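Long-range contact in papain-like protease (Human betacoronavirus 2c EMC/2012, PDB 4PT5), which is a viral cysteine endopeptidase of the papain-like class, probably releasing the N-terminal non-structural proteins from the replicase polyprotein: residues Ala179-Ser184 with Thr242-Leu247. Sequence-based numbering, arbitrary orientation.
Sequences AELCCS and TTPWLL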
# COMPACT_ATOMS: atom_id res chain seq x y z
N ALA A 179 4.49 4.79 13.00
CA ALA A 179 5.34 5.30 14.08
C ALA A 179 4.54 5.91 15.23
O ALA A 179 3.31 6.00 15.18
CB ALA A 179 6.36 6.29 13.54
N GLU A 180 5.25 6.34 16.27
CA GLU A 180 4.66 6.88 17.49
C GLU A 180 5.66 7.81 18.18
O GLU A 180 6.87 7.58 18.12
CB GLU A 180 4.25 5.74 18.43
CG GLU A 180 3.32 6.15 19.56
CD GLU A 180 3.19 5.08 20.63
OE1 GLU A 180 4.21 4.43 20.96
OE2 GLU A 180 2.07 4.90 21.16
N LEU A 181 5.15 8.84 18.84
CA LEU A 181 5.98 9.82 19.53
C LEU A 181 6.21 9.45 21.00
O LEU A 181 5.31 8.92 21.66
CB LEU A 181 5.35 11.21 19.43
CG LEU A 181 6.30 12.41 19.46
CD1 LEU A 181 7.01 12.58 18.13
CD2 LEU A 181 5.52 13.66 19.82
N CYS A 182 7.41 9.73 21.49
CA CYS A 182 7.81 9.38 22.86
C CYS A 182 7.65 10.53 23.86
O CYS A 182 8.10 10.43 25.00
CB CYS A 182 9.25 8.85 22.88
SG CYS A 182 9.50 7.33 21.93
N CYS A 183 7.01 11.61 23.42
CA CYS A 183 6.79 12.79 24.26
C CYS A 183 5.44 13.46 23.96
O CYS A 183 4.62 12.91 23.23
CB CYS A 183 7.94 13.79 24.08
SG CYS A 183 8.24 14.31 22.37
N SER A 184 5.23 14.64 24.55
CA SER A 184 3.98 15.38 24.37
C SER A 184 4.00 16.24 23.11
O SER A 184 4.95 16.98 22.86
CB SER A 184 3.70 16.27 25.59
OG SER A 184 3.40 15.49 26.74
N THR A 242 2.63 22.90 20.09
CA THR A 242 3.77 22.41 20.86
C THR A 242 4.22 21.05 20.32
O THR A 242 3.48 20.06 20.42
CB THR A 242 3.44 22.31 22.36
OG1 THR A 242 2.75 23.50 22.79
CG2 THR A 242 4.71 22.15 23.19
N THR A 243 5.41 21.01 19.73
CA THR A 243 5.96 19.79 19.12
C THR A 243 7.45 19.62 19.45
O THR A 243 8.10 20.58 19.85
CB THR A 243 5.78 19.77 17.58
OG1 THR A 243 6.50 20.87 17.00
CG2 THR A 243 4.31 19.85 17.19
N PRO A 244 7.99 18.39 19.29
CA PRO A 244 9.45 18.21 19.33
C PRO A 244 10.13 18.59 18.01
O PRO A 244 11.32 18.91 18.00
CB PRO A 244 9.60 16.71 19.60
CG PRO A 244 8.36 16.09 19.05
CD PRO A 244 7.28 17.10 19.30
N TRP A 245 9.36 18.54 16.93
CA TRP A 245 9.81 18.92 15.58
C TRP A 245 8.61 19.06 14.70
O TRP A 245 7.51 18.61 15.05
CB TRP A 245 10.78 17.89 15.01
CG TRP A 245 10.31 16.46 15.16
CD1 TRP A 245 10.66 15.56 16.16
CD2 TRP A 245 9.38 15.72 14.29
NE1 TRP A 245 10.04 14.35 15.97
CE2 TRP A 245 9.26 14.38 14.87
CE3 TRP A 245 8.68 16.02 13.13
CZ2 TRP A 245 8.45 13.41 14.30
CZ3 TRP A 245 7.87 15.03 12.56
CH2 TRP A 245 7.76 13.76 13.14
N LEU A 246 8.78 19.68 13.53
CA LEU A 246 7.67 19.87 12.60
C LEU A 246 8.04 19.54 11.16
O LEU A 246 8.92 20.17 10.57
CB LEU A 246 7.13 21.30 12.69
CG LEU A 246 6.03 21.74 11.72
CD1 LEU A 246 4.70 21.05 12.01
CD2 LEU A 246 5.86 23.25 11.76
N LEU A 247 7.34 18.56 10.59
CA LEU A 247 7.50 18.21 9.19
C LEU A 247 6.33 18.77 8.39
O LEU A 247 5.16 18.50 8.70
CB LEU A 247 7.59 16.69 9.02
CG LEU A 247 7.87 16.12 7.63
CD1 LEU A 247 9.30 16.40 7.18
CD2 LEU A 247 7.60 14.62 7.61
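Cys-183 lies opposite Pro-244 across two chain segments that run in broadly opposite directions; the closest CA atoms, those of Ser-184 and Thr-243, are 7.1 Å apart, and the segments share no backbone hydrogen bond, so the join rests mainly on apolar side chains, with the backbone of Ser-184 at its margin. The ring of Pro-244, next to strand 245-250, is met by Leu-181 at the end of its strand and by Cys-183 in the turn after it. The branched end of Leu-181 points at the CG corner of the proline, with CD2 of Leu-181 3.8 Å from CG of Pro-244 and also close to CD. A chi1 of -151°, well short of fully anti, swings CG of the leucine toward the other segment, and chi2 of 76° then keeps CD2 on the proline while CD1 is shared with Trp-245, approaching its indole obliquely, 4.1 Å from NE1. For Cys-183, chi1 of 56° puts SG on the side facing Pro-244, 3.8 Å from its CG and bordering CB. NE1 of Trp-245 touches the leucine methyl only by packing; its hydrogen bond goes to the carbonyl O of Lys-126, which should help fix the turn of the ring. In the thumb-palm-fingers architecture of these proteases, strand 179-181, paired with strand 128-130, leaves the helical thumb toward strand 186-193 of the fingers. Strand 233-242 returns from the fingers into palm strand 245-250, which pairs with strand 304-315, while helix 206-209 packs against Pro-244 and Trp-245; the contact therefore lies where the three parts converge.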